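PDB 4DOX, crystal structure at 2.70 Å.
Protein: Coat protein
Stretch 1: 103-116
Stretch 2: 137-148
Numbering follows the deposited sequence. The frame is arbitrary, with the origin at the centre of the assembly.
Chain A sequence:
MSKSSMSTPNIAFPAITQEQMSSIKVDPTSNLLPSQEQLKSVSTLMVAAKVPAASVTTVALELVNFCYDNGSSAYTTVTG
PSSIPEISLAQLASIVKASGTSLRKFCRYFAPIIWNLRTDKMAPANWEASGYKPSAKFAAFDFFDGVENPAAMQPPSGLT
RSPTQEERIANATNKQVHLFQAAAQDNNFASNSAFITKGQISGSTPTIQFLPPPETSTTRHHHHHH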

# COMPACT_ATOMS: atom_id res chain seq x y z
N LEU A 103 -7.90 1.86 2.29
CA LEU A 103 -6.70 1.82 3.09
C LEU A 103 -5.84 0.63 2.60
O LEU A 103 -4.58 0.68 2.60
N ARG A 104 -6.53 -0.40 2.11
CA ARG A 104 -5.87 -1.62 1.68
C ARG A 104 -5.03 -1.38 0.44
O ARG A 104 -3.89 -1.84 0.38
N LYS A 105 -5.59 -0.65 -0.52
CA LYS A 105 -4.89 -0.37 -1.77
C LYS A 105 -3.72 0.52 -1.50
O LYS A 105 -2.68 0.33 -2.11
N PHE A 106 -3.89 1.51 -0.63
CA PHE A 106 -2.82 2.41 -0.27
C PHE A 106 -1.64 1.65 0.38
O PHE A 106 -0.48 1.89 0.05
N CYS A 107 -1.93 0.75 1.33
CA CYS A 107 -0.85 -0.03 1.96
C CYS A 107 -0.16 -0.91 0.92
O CYS A 107 1.05 -1.05 0.96
N ARG A 108 -0.94 -1.44 -0.03
CA ARG A 108 -0.43 -2.36 -1.02
C ARG A 108 0.61 -1.65 -1.85
O ARG A 108 1.59 -2.27 -2.27
N TYR A 109 0.40 -0.34 -2.08
CA TYR A 109 1.27 0.49 -2.90
C TYR A 109 2.67 0.65 -2.29
O TYR A 109 3.64 1.01 -3.02
N PHE A 110 2.75 0.42 -0.96
CA PHE A 110 3.98 0.56 -0.20
C PHE A 110 4.45 -0.79 0.32
O PHE A 110 5.42 -0.85 1.06
N ALA A 111 3.77 -1.86 -0.05
CA ALA A 111 4.16 -3.20 0.41
C ALA A 111 5.69 -3.45 0.31
O ALA A 111 6.29 -3.89 1.30
N PRO A 112 6.33 -3.13 -0.86
CA PRO A 112 7.78 -3.49 -0.96
C PRO A 112 8.67 -2.76 0.04
O PRO A 112 9.67 -3.31 0.50
N ILE A 113 8.30 -1.54 0.43
CA ILE A 113 9.10 -0.78 1.36
C ILE A 113 8.98 -1.39 2.78
O ILE A 113 9.98 -1.52 3.50
N ILE A 114 7.76 -1.76 3.19
CA ILE A 114 7.57 -2.24 4.53
C ILE A 114 8.14 -3.65 4.60
O ILE A 114 8.75 -4.03 5.61
N TRP A 115 8.04 -4.38 3.49
CA TRP A 115 8.76 -5.65 3.37
C TRP A 115 10.25 -5.45 3.73
O TRP A 115 10.77 -6.15 4.59
N ASN A 116 10.92 -4.48 3.12
CA ASN A 116 12.34 -4.30 3.43
C ASN A 116 12.54 -3.89 4.86
O ASN A 116 13.56 -4.20 5.46
N LYS A 137 5.77 -16.71 8.49
CA LYS A 137 5.49 -15.59 9.36
C LYS A 137 5.43 -14.22 8.71
O LYS A 137 4.58 -13.40 9.03
N PHE A 138 6.40 -13.97 7.83
CA PHE A 138 6.65 -12.68 7.22
C PHE A 138 5.70 -12.41 6.09
O PHE A 138 5.75 -11.37 5.47
N ALA A 139 4.81 -13.37 5.86
CA ALA A 139 3.76 -13.29 4.87
C ALA A 139 2.42 -12.87 5.51
O ALA A 139 1.44 -12.67 4.81
N ALA A 140 2.39 -12.76 6.84
CA ALA A 140 1.08 -12.65 7.54
C ALA A 140 0.57 -11.19 7.65
O ALA A 140 0.19 -10.72 8.74
N PHE A 141 0.61 -10.49 6.52
CA PHE A 141 -0.07 -9.22 6.44
C PHE A 141 -0.96 -9.20 5.23
O PHE A 141 -0.69 -9.90 4.23
N ASP A 142 -2.04 -8.42 5.33
CA ASP A 142 -3.07 -8.50 4.32
C ASP A 142 -2.82 -7.74 3.03
O ASP A 142 -3.73 -7.66 2.21
N PHE A 143 -1.64 -7.18 2.83
CA PHE A 143 -1.30 -6.60 1.53
C PHE A 143 0.06 -7.09 1.09
O PHE A 143 0.83 -6.37 0.42
N PHE A 144 0.36 -8.32 1.48
CA PHE A 144 1.56 -8.97 1.08
C PHE A 144 1.61 -9.04 -0.44
O PHE A 144 2.71 -9.00 -1.02
N ASP A 145 0.43 -9.11 -1.10
CA ASP A 145 0.37 -9.27 -2.57
C ASP A 145 0.92 -8.08 -3.29
O ASP A 145 0.99 -8.09 -4.52
N GLY A 146 1.27 -7.05 -2.53
CA GLY A 146 1.83 -5.83 -3.08
C GLY A 146 3.33 -5.93 -3.20
O GLY A 146 3.94 -5.15 -3.97
N VAL A 147 3.95 -6.87 -2.47
CA VAL A 147 5.42 -6.92 -2.37
C VAL A 147 6.13 -7.10 -3.72
O VAL A 147 7.15 -6.44 -4.02
N GLU A 148 5.58 -7.99 -4.54
CA GLU A 148 6.17 -8.27 -5.83
C GLU A 148 5.43 -7.56 -6.95
O GLU A 148 5.62 -7.92 -8.10

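The contact between the helical stretch 103-116 and the looser stretch 137-148 buries 725 Å², counting both sides, and the side-chain torsions show how the residues fit together. The backbones come closest at R108 and G146, whose CA atoms are 4.6 Å apart, and at P112 and V147, with CA atoms 4.4 Å apart. This proximity leaves little space at G146: an ideal CB there would point toward stretch 1, 2.4 Å from R108 O and 2.7 Å from A111 CB, both clashes. The bare CA instead receives the R108 side chain, with R108 CG 3.5 Å from G146 CA.

F143 fills the centre. Its CA-to-CB bond points toward stretch 1, and chi1 of 52° (p) with chi2 of -76° lays the ring against C107. C107 CB stands 3.5 Å from the F143 ring centroid, on the ring normal, a CH-pi contact over the face. The C107 m rotamer (-64°) leaves SG oblique to the same ring, 4.7 Å from its centroid. A111 CB lies at the ring edge, 3.8 Å from F143 CD2, and I114 CG2 approaches F143 CE2 at 3.9 Å. A111 also points toward stretch 2, where its methyl carbon CB reaches backbone as well, 3.3 Å from F143 O and 3.3 Å from G146 C.

W115, with chi1 of 180° (t) and chi2 of -97°, extends its indole among four residues. V147, itself t at 170°, places CG1 over one face, 4.0 Å from the centroid of the five-membered ring and 18° off its normal, while V147 CG2 lies 3.7 Å from W115 CE3. F141 meets the indole edge, its CZ 4.1 Å from W115 CE3. The F144 CA-to-CB bond points away from stretch 1, yet chi1 of 161° (t) brings its ring back, with CE1 3.7 Å from W115 CZ3; the ring planes meet obliquely at 56°. W115 CZ3 also lies 3.4 Å from F138 O.

Two salt bridges supply the polar contacts. Both arginines leave CA sideways and then bend inward. R108 is t, t through chi2 before chi3 turns to -86° (m), presenting NE to D145 OD2 at 2.7 Å; the 166° N-H...acceptor angle indicates a nearly linear hydrogen bond. D145 answers with chi1 of 44° (p). R104 is less regular, with chi2 of 92° and chi3 of 29° both between wells. Its NH2 lies 2.7 Å from D142 OD2, but the 117° angle makes that hydrogen bond weak despite the short distance.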

# COMPACT_ATOMS: atom_id res chain seq x y z
CB LEU A 103 -7.13 1.68 4.55
CG LEU A 103 -6.13 1.52 5.69
CD1 LEU A 103 -5.07 2.66 5.71
CD2 LEU A 103 -6.91 1.45 6.98
CB ARG A 104 -6.90 -2.73 1.44
CG ARG A 104 -6.40 -3.92 0.61
CD ARG A 104 -5.82 -5.07 1.35
NE ARG A 104 -6.35 -5.27 2.70
CZ ARG A 104 -7.29 -6.16 3.07
NH1 ARG A 104 -7.88 -6.93 2.19
NH2 ARG A 104 -7.66 -6.26 4.34
CB LYS A 105 -5.81 0.23 -2.84
CG LYS A 105 -6.59 -0.82 -3.54
CD LYS A 105 -7.78 -0.24 -4.27
CE LYS A 105 -8.72 -1.37 -4.74
NZ LYS A 105 -9.67 -0.80 -5.74
CB PHE A 106 -3.34 3.44 0.74
CG PHE A 106 -2.33 4.53 1.11
CD1 PHE A 106 -1.65 4.49 2.33
CD2 PHE A 106 -2.08 5.59 0.25
CE1 PHE A 106 -0.73 5.48 2.68
CE2 PHE A 106 -1.15 6.62 0.61
CZ PHE A 106 -0.48 6.56 1.83
CB CYS A 107 -1.37 -0.86 3.14
SG CYS A 107 -2.00 0.24 4.48
CB ARG A 108 -1.56 -2.84 -1.90
CG ARG A 108 -1.19 -4.07 -2.66
CD ARG A 108 -2.31 -4.57 -3.47
NE ARG A 108 -3.19 -5.44 -2.71
CZ ARG A 108 -4.49 -5.25 -2.54
NH1 ARG A 108 -5.06 -4.19 -3.09
NH2 ARG A 108 -5.20 -6.10 -1.82
CB TYR A 109 0.64 1.88 -3.13
CG TYR A 109 1.51 2.83 -3.93
CD1 TYR A 109 1.82 2.57 -5.30
CD2 TYR A 109 2.02 3.99 -3.36
CE1 TYR A 109 2.63 3.46 -6.08
CE2 TYR A 109 2.84 4.89 -4.11
CZ TYR A 109 3.14 4.61 -5.48
OH TYR A 109 3.94 5.48 -6.18
CB PHE A 110 3.76 1.49 0.98
CG PHE A 110 3.45 2.92 0.58
CD1 PHE A 110 2.13 3.38 0.53
CD2 PHE A 110 4.49 3.79 0.23
CE1 PHE A 110 1.85 4.70 0.12
CE2 PHE A 110 4.21 5.13 -0.16
CZ PHE A 110 2.88 5.59 -0.21
CB ALA A 111 3.36 -4.31 -0.28
CB PRO A 112 8.15 -3.13 -2.40
CG PRO A 112 6.85 -3.16 -3.12
CD PRO A 112 5.82 -2.64 -2.15
CB ILE A 113 8.62 0.66 1.43
CG1 ILE A 113 8.48 1.31 0.04
CG2 ILE A 113 9.52 1.46 2.30
CD1 ILE A 113 9.73 1.23 -0.81
CB ILE A 114 6.11 -2.18 5.03
CG1 ILE A 114 6.08 -2.29 6.56
CG2 ILE A 114 5.25 -3.26 4.37
CD1 ILE A 114 6.79 -1.15 7.33
CB TRP A 115 8.64 -6.20 1.96
CG TRP A 115 9.36 -7.49 1.75
CD1 TRP A 115 10.62 -7.65 1.20
CD2 TRP A 115 8.88 -8.81 2.01
NE1 TRP A 115 10.94 -8.98 1.12
CE2 TRP A 115 9.90 -9.72 1.62
CE3 TRP A 115 7.68 -9.33 2.55
CZ2 TRP A 115 9.76 -11.12 1.74
CZ3 TRP A 115 7.54 -10.72 2.69
CH2 TRP A 115 8.58 -11.60 2.27
CB ASN A 116 12.98 -3.26 2.52
CG ASN A 116 13.50 -3.85 1.22
OD1 ASN A 116 12.92 -4.83 0.68
ND2 ASN A 116 14.58 -3.27 0.70
CB LYS A 137 6.71 -15.47 10.19
CG LYS A 137 6.61 -15.83 11.54
CD LYS A 137 7.46 -14.86 12.24
CE LYS A 137 8.86 -15.28 12.38
NZ LYS A 137 8.87 -16.39 13.31
CB PHE A 138 8.12 -12.56 6.83
CG PHE A 138 9.01 -12.38 8.01
CD1 PHE A 138 9.84 -13.41 8.46
CD2 PHE A 138 8.96 -11.20 8.72
CE1 PHE A 138 10.62 -13.24 9.59
CE2 PHE A 138 9.74 -11.02 9.85
CZ PHE A 138 10.58 -12.04 10.28
CB ALA A 139 3.62 -14.62 4.22
CB ALA A 140 1.09 -13.36 8.91
CB PHE A 141 0.86 -8.00 6.51
CG PHE A 141 1.93 -7.92 5.46
CD1 PHE A 141 1.92 -6.89 4.52
CD2 PHE A 141 3.02 -8.82 5.45
CE1 PHE A 141 2.95 -6.81 3.53
CE2 PHE A 141 4.03 -8.73 4.50
CZ PHE A 141 4.00 -7.73 3.54
CB ASP A 142 -4.45 -8.17 4.90
CG ASP A 142 -4.60 -6.72 5.32
OD1 ASP A 142 -3.78 -5.86 4.93
OD2 ASP A 142 -5.58 -6.43 6.04
CB PHE A 143 -1.34 -5.07 1.56
CG PHE A 143 -0.53 -4.46 2.66
CD1 PHE A 143 -1.00 -4.47 3.99
CD2 PHE A 143 0.70 -3.85 2.38
CE1 PHE A 143 -0.25 -3.86 5.03
CE2 PHE A 143 1.48 -3.25 3.41
CZ PHE A 143 1.00 -3.26 4.75
CB PHE A 144 1.58 -10.35 1.70
CG PHE A 144 2.52 -11.33 1.04
CD1 PHE A 144 3.89 -11.38 1.40
CD2 PHE A 144 2.05 -12.25 0.09
CE1 PHE A 144 4.76 -12.30 0.81
CE2 PHE A 144 2.91 -13.17 -0.50
CZ PHE A 144 4.27 -13.20 -0.15
CB ASP A 145 -1.06 -9.54 -3.11
CG ASP A 145 -2.14 -8.64 -2.47
OD1 ASP A 145 -3.33 -9.06 -2.58
OD2 ASP A 145 -1.84 -7.56 -1.85
CB VAL A 147 5.91 -7.99 -1.39
CG1 VAL A 147 7.42 -8.18 -1.51
CG2 VAL A 147 5.56 -7.61 0.06
CB GLU A 148 6.26 -9.78 -6.07
CG GLU A 148 7.19 -10.51 -5.09
CD GLU A 148 7.29 -12.05 -5.32
OE1 GLU A 148 6.28 -12.80 -5.24
OE2 GLU A 148 8.43 -12.52 -5.55